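Local atomic coordinates of taurocyamine kinase (Schistosoma mansoni, PDB entry 4WOD), a protein that reversibly transfers phosphate between ATP and the guanidino compound taurocyamine, using magnesium, in a chain built of two phosphagen kinase units. Residues Asn214-Ile219 against Ile228-Gly233; Thr120-Gly125 against Ala238-Leu243. The protein carries 4 engineered substitutions. One frame throughout, in Å; residues are numbered along the deposited sequence.

Contact 1: Asn214-Ile219 against Ile228-Gly233; sequences NFLVWI and ISMQKG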
loop_
_atom_site.group_PDB
_atom_site.type_symbol
_atom_site.label_atom_id
_atom_site.label_comp_id
_atom_site.label_asym_id
_atom_site.label_seq_id
_atom_site.Cartn_x
_atom_site.Cartn_y
_atom_site.Cartn_z
ATOM N N ASN A 214 6.672 12.541 33.392
ATOM C CA ASN A 214 7.298 12.011 32.185
ATOM C C ASN A 214 7.504 10.486 32.275
ATOM O O ASN A 214 8.215 9.897 31.457
ATOM C CB ASN A 214 8.633 12.722 31.924
ATOM C CG ASN A 214 9.617 12.550 33.064
ATOM O OD1 ASN A 214 9.426 11.698 33.932
ATOM N ND2 ASN A 214 10.688 13.343 33.055
ATOM N N PHE A 215 6.881 9.877 33.284
ATOM C CA PHE A 215 6.965 8.441 33.568
ATOM C C PHE A 215 5.611 7.992 34.070
ATOM O O PHE A 215 5.074 8.555 35.015
ATOM C CB PHE A 215 8.048 8.135 34.601
ATOM C CG PHE A 215 8.180 6.663 34.944
ATOM C CD1 PHE A 215 8.871 5.800 34.099
ATOM C CD2 PHE A 215 7.641 6.154 36.123
ATOM C CE1 PHE A 215 9.003 4.444 34.412
ATOM C CE2 PHE A 215 7.767 4.802 36.446
ATOM C CZ PHE A 215 8.454 3.947 35.589
ATOM N N LEU A 216 5.047 6.978 33.429
ATOM C CA LEU A 216 3.656 6.607 33.676
ATOM C C LEU A 216 3.519 5.087 33.672
ATOM O O LEU A 216 4.100 4.414 32.791
ATOM C CB LEU A 216 2.759 7.235 32.607
ATOM C CG LEU A 216 1.318 6.738 32.484
ATOM C CD1 LEU A 216 0.443 7.280 33.611
ATOM C CD2 LEU A 216 0.722 7.090 31.126
ATOM N N VAL A 217 2.803 4.527 34.650
ATOM C CA VAL A 217 2.633 3.063 34.690
ATOM C C VAL A 217 1.180 2.626 34.807
ATOM O O VAL A 217 0.465 3.092 35.690
ATOM C CB VAL A 217 3.415 2.415 35.859
ATOM C CG1 VAL A 217 3.224 0.910 35.825
ATOM C CG2 VAL A 217 4.906 2.742 35.774
ATOM N N TRP A 218 0.757 1.725 33.917
ATOM C CA TRP A 218 -0.578 1.132 33.973
ATOM C C TRP A 218 -0.500 -0.264 34.581
ATOM O O TRP A 218 0.273 -1.126 34.115
ATOM C CB TRP A 218 -1.199 1.064 32.574
ATOM C CG TRP A 218 -1.632 2.394 32.037
ATOM C CD1 TRP A 218 -1.598 3.595 32.691
ATOM C CD2 TRP A 218 -2.177 2.665 30.731
ATOM N NE1 TRP A 218 -2.089 4.588 31.880
ATOM C CE2 TRP A 218 -2.449 4.048 30.675
ATOM C CE3 TRP A 218 -2.458 1.872 29.613
ATOM C CZ2 TRP A 218 -2.992 4.657 29.535
ATOM C CZ3 TRP A 218 -3.002 2.478 28.482
ATOM C CH2 TRP A 218 -3.262 3.858 28.456
ATOM N N ILE A 219 -1.294 -0.489 35.624
ATOM C CA ILE A 219 -1.352 -1.783 36.274
ATOM C C ILE A 219 -2.650 -2.499 35.915
ATOM O O ILE A 219 -3.740 -1.995 36.196
ATOM C CB ILE A 219 -1.245 -1.651 37.804
ATOM C CG1 ILE A 219 0.044 -0.907 38.178
ATOM C CG2 ILE A 219 -1.303 -3.033 38.467
ATOM C CD1 ILE A 219 0.335 -0.930 39.656
ATOM N N ILE A 228 5.534 3.475 30.393
ATOM C CA ILE A 228 5.584 4.505 29.365
ATOM C C ILE A 228 6.398 5.706 29.842
ATOM O O ILE A 228 6.106 6.272 30.900
ATOM C CB ILE A 228 4.168 4.972 29.003
ATOM C CG1 ILE A 228 3.295 3.755 28.652
ATOM C CG2 ILE A 228 4.201 6.022 27.891
ATOM C CD1 ILE A 228 1.825 4.008 28.737
ATOM N N SER A 229 7.445 6.039 29.084
ATOM C CA SER A 229 8.213 7.278 29.256
ATOM C C SER A 229 7.832 8.248 28.127
ATOM O O SER A 229 7.686 7.832 26.991
ATOM C CB SER A 229 9.713 6.974 29.256
ATOM O OG SER A 229 10.486 8.152 29.430
ATOM N N MET A 230 7.693 9.528 28.417
ATOM C CA MET A 230 7.249 10.466 27.433
ATOM C C MET A 230 7.594 11.914 27.763
ATOM O O MET A 230 7.758 12.245 28.866
ATOM C CB MET A 230 5.769 10.349 27.249
ATOM C CG MET A 230 4.952 10.841 28.399
ATOM S SD MET A 230 4.901 9.744 29.784
ATOM C CE MET A 230 3.429 10.246 30.645
ATOM N N GLN A 231 7.703 12.727 26.749
ATOM C CA GLN A 231 7.915 14.172 26.924
ATOM C C GLN A 231 7.691 14.914 25.615
ATOM O O GLN A 231 7.748 14.337 24.524
ATOM C CB GLN A 231 9.323 14.471 27.458
ATOM C CG GLN A 231 10.428 14.085 26.500
ATOM C CD GLN A 231 11.791 14.013 27.173
ATOM O OE1 GLN A 231 11.920 13.518 28.293
ATOM N NE2 GLN A 231 12.817 14.517 26.488
ATOM N N LYS A 232 7.433 16.209 25.733
ATOM C CA LYS A 232 7.331 17.053 24.555
ATOM C C LYS A 232 8.697 17.108 23.886
ATOM O O LYS A 232 9.725 16.956 24.555
ATOM C CB LYS A 232 6.835 18.445 24.943
ATOM C CG LYS A 232 5.314 18.540 25.020
ATOM C CD LYS A 232 4.870 19.813 25.736
ATOM C CE LYS A 232 3.435 19.710 26.242
ATOM N NZ LYS A 232 2.450 19.653 25.128
ATOM N N GLY A 233 8.712 17.279 22.568
ATOM C CA GLY A 233 9.956 17.397 21.828
ATOM C C GLY A 233 10.492 16.077 21.312
ATOM O O GLY A 233 9.777 15.061 21.289
HETATM O O HOH W 1 11.173 15.208 30.781
#
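The carbonyl oxygen N214 O is gripped by two donors: M230 N, at 3.1 Å, and the guanidinium nitrogen NH1 of R242. M230 N stands above the carbonyl plane, 47° out of it, and S229 CA adds a C-H...O contact to the same oxygen. Two residues on, L216 and I228 form a hydrogen-bonded antiparallel pair, with L216 N 2.8 Å from I228 O and I228 N 2.9 Å from L216 O. F215 and S229, the next pair along, form a non-hydrogen-bonded pair. This is a beta hairpin, strands 215-219 and 225-232, within the large antiparallel sheet of the phosphagen kinase catalytic domain. The L216 and I228 side chains run alongside one another in the same sense, L216 CD2 reaching I228 CD1 at 4.1 Å. M230 bends at chi2 (-76°), which sets SD against N214 C and O; the CE methyl beyond it touches L216 CB at 3.7 Å. At the end of the hairpin away from its turn a water accepts from N214 ND2 and donates to Q231 OE1, which also takes a hydrogen bond from R242 NH2; N214 OD1 is held by N210 ND2. Helix 236-251 covers the face carrying F215 and S229, where S229 OG bonds to V239 O.

Contact 2: Thr120-Gly125 against Ala238-Leu243; sequences TRVRLG and AVYKRL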
loop_
_atom_site.group_PDB
_atom_site.type_symbol
_atom_site.label_atom_id
_atom_site.label_comp_id
_atom_site.label_asym_id
_atom_site.label_seq_id
_atom_site.Cartn_x
_atom_site.Cartn_y
_atom_site.Cartn_z
ATOM N N THR A 120 7.726 12.604 22.022
ATOM C CA THR A 120 8.450 11.364 21.865
ATOM C C THR A 120 8.048 10.491 23.036
ATOM O O THR A 120 7.889 10.972 24.161
ATOM C CB THR A 120 9.981 11.591 21.857
ATOM O OG1 THR A 120 10.340 12.445 20.771
ATOM C CG2 THR A 120 10.751 10.268 21.749
ATOM N N ARG A 121 7.874 9.207 22.773
ATOM C CA ARG A 121 7.357 8.306 23.784
ATOM C C ARG A 121 7.966 6.920 23.567
ATOM O O ARG A 121 8.140 6.505 22.429
ATOM C CB ARG A 121 5.817 8.300 23.699
ATOM C CG ARG A 121 5.103 7.079 24.246
ATOM C CD ARG A 121 3.572 7.255 24.126
ATOM N NE ARG A 121 2.804 6.088 24.575
ATOM C CZ ARG A 121 2.777 4.903 23.959
ATOM N NH1 ARG A 121 3.461 4.708 22.838
ATOM N NH2 ARG A 121 2.040 3.911 24.455
ATOM N N VAL A 122 8.348 6.231 24.639
ATOM C CA VAL A 122 8.731 4.820 24.528
ATOM C C VAL A 122 7.942 3.977 25.553
ATOM O O VAL A 122 7.810 4.333 26.732
ATOM C CB VAL A 122 10.257 4.595 24.715
ATOM C CG1 VAL A 122 10.627 3.156 24.383
ATOM C CG2 VAL A 122 11.049 5.534 23.815
ATOM N N ARG A 123 7.397 2.872 25.066
ATOM C CA ARG A 123 6.518 2.017 25.845
ATOM C C ARG A 123 7.040 0.587 25.871
ATOM O O ARG A 123 7.552 0.094 24.864
ATOM C CB ARG A 123 5.101 2.045 25.252
ATOM C CG ARG A 123 4.115 1.066 25.894
ATOM C CD ARG A 123 3.214 0.416 24.844
ATOM N NE ARG A 123 3.829 -0.784 24.275
ATOM C CZ ARG A 123 3.495 -1.312 23.102
ATOM N NH1 ARG A 123 2.553 -0.745 22.356
ATOM N NH2 ARG A 123 4.113 -2.406 22.668
ATOM N N LEU A 124 6.926 -0.065 27.026
ATOM C CA LEU A 124 7.092 -1.508 27.127
ATOM C C LEU A 124 6.050 -2.107 28.076
ATOM O O LEU A 124 5.334 -1.384 28.782
ATOM C CB LEU A 124 8.503 -1.885 27.593
ATOM C CG LEU A 124 9.105 -1.300 28.870
ATOM C CD1 LEU A 124 8.523 -1.897 30.157
ATOM C CD2 LEU A 124 10.626 -1.474 28.819
ATOM N N GLY A 125 6.004 -3.431 28.095
ATOM C CA GLY A 125 5.064 -4.172 28.921
ATOM C C GLY A 125 5.766 -5.363 29.554
ATOM O O GLY A 125 6.814 -5.802 29.062
ATOM N N ALA A 238 16.858 10.697 26.314
ATOM C CA ALA A 238 16.385 10.816 27.699
ATOM C C ALA A 238 15.153 9.930 27.955
ATOM O O ALA A 238 15.082 9.225 28.959
ATOM C CB ALA A 238 16.064 12.271 28.013
ATOM N N VAL A 239 14.194 9.963 27.033
ATOM C CA VAL A 239 12.967 9.167 27.167
ATOM C C VAL A 239 13.312 7.687 27.315
ATOM O O VAL A 239 12.793 6.994 28.197
ATOM C CB VAL A 239 12.031 9.356 25.953
ATOM C CG1 VAL A 239 10.808 8.433 26.044
ATOM C CG2 VAL A 239 11.608 10.796 25.843
ATOM N N TYR A 240 14.205 7.223 26.448
ATOM C CA TYR A 240 14.583 5.812 26.394
ATOM C C TYR A 240 15.398 5.401 27.607
ATOM O O TYR A 240 15.151 4.351 28.183
ATOM C CB TYR A 240 15.363 5.525 25.117
ATOM C CG TYR A 240 15.923 4.121 24.982
ATOM C CD1 TYR A 240 15.120 3.061 24.584
ATOM C CD2 TYR A 240 17.267 3.872 25.212
ATOM C CE1 TYR A 240 15.635 1.784 24.427
ATOM C CE2 TYR A 240 17.796 2.602 25.077
ATOM C CZ TYR A 240 16.977 1.556 24.687
ATOM O OH TYR A 240 17.514 0.298 24.541
ATOM N N LYS A 241 16.370 6.229 27.981
ATOM C CA LYS A 241 17.154 5.978 29.185
ATOM C C LYS A 241 16.270 5.932 30.417
ATOM O O LYS A 241 16.452 5.067 31.272
ATOM C CB LYS A 241 18.231 7.048 29.373
ATOM C CG LYS A 241 19.496 6.783 28.590
ATOM C CD LYS A 241 20.558 7.858 28.847
ATOM C CE LYS A 241 21.649 7.785 27.773
ATOM N NZ LYS A 241 22.894 8.572 28.093
ATOM N N ARG A 242 15.330 6.869 30.516
ATOM C CA ARG A 242 14.431 6.933 31.668
ATOM C C ARG A 242 13.617 5.647 31.770
ATOM O O ARG A 242 13.465 5.080 32.849
ATOM C CB ARG A 242 13.493 8.138 31.573
ATOM C CG ARG A 242 12.571 8.321 32.758
ATOM C CD ARG A 242 11.613 9.467 32.479
ATOM N NE ARG A 242 12.368 10.521 31.835
ATOM C CZ ARG A 242 11.980 11.200 30.765
ATOM N NH1 ARG A 242 10.802 10.987 30.213
ATOM N NH2 ARG A 242 12.787 12.119 30.264
ATOM N N LEU A 243 13.117 5.188 30.626
ATOM C CA LEU A 243 12.390 3.928 30.573
ATOM C C LEU A 243 13.258 2.741 30.959
ATOM O O LEU A 243 12.843 1.909 31.763
ATOM C CB LEU A 243 11.820 3.683 29.187
ATOM C CG LEU A 243 11.017 2.381 29.086
ATOM C CD1 LEU A 243 9.769 2.439 29.949
ATOM C CD2 LEU A 243 10.635 2.110 27.628
#
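V122 reaches from its strand into the groove between V239 and L243 of helix 236-251. The helix packs on one face of the catalytic domain's antiparallel sheet, and the two segments run in nearly the same direction, their axes 25° apart and 7.9 Å from each other at closest approach. Starting at the root of the side chain, V122 CB already meets both neighbours, L243 CD2 at 3.8 Å and V239 CG1 slightly farther off. The two methyls then part. CG2, anti to the carbonyl carbon, meets V239 CG1 at 3.7 Å; V239 CG1 also sits against V122 N. CG1, anti to the backbone N (chi1 -171°), turns to L243 and also comes to the edge of the Y240 ring, near its plane, with CD1 the nearest ring atom at 4.5 Å. Farther along the strand, the L124 and L243 side chains pass one another, running opposite ways, L124 CD2 lying 3.8 Å from L243 CD2. At the other end T120 CG2 approaches V239 CG2 more loosely, while T120 OG1 bonds to G233 O.

Because side chains alternate along the strand, R121 and R123 set off away from the helix; residues 119-123 are all predicted to bind ATP, and R123 NH2 bonds to N271 OD1, a residue of the arginine pocket. On the helix side the packing is tight at one spot: V122 CG1 and L243 CD2 are 3.4 Å apart, closer than two methyls usually come.

Overall arrangement
Both contacts are largely buried and belong to the same sheet, where strands 225-232 and 117-126 are neighbours; helix 236-251 follows the first of these directly in the chain. Contact 1 joins strands edge to edge, so backbone hydrogen bonds carry it, with polar side chains and a water at one end. Contact 2 joins a sheet face to a helix and relies on aliphatic side chains. R242 and T120 of contact 2 tie polar groups of contact 1 to the helix and the neighbouring strand, and Q231 CD also packs on V239 CG2 at 3.5 Å. I228 touches R121 on the sheet face turned from the helix, toward the predicted ATP site.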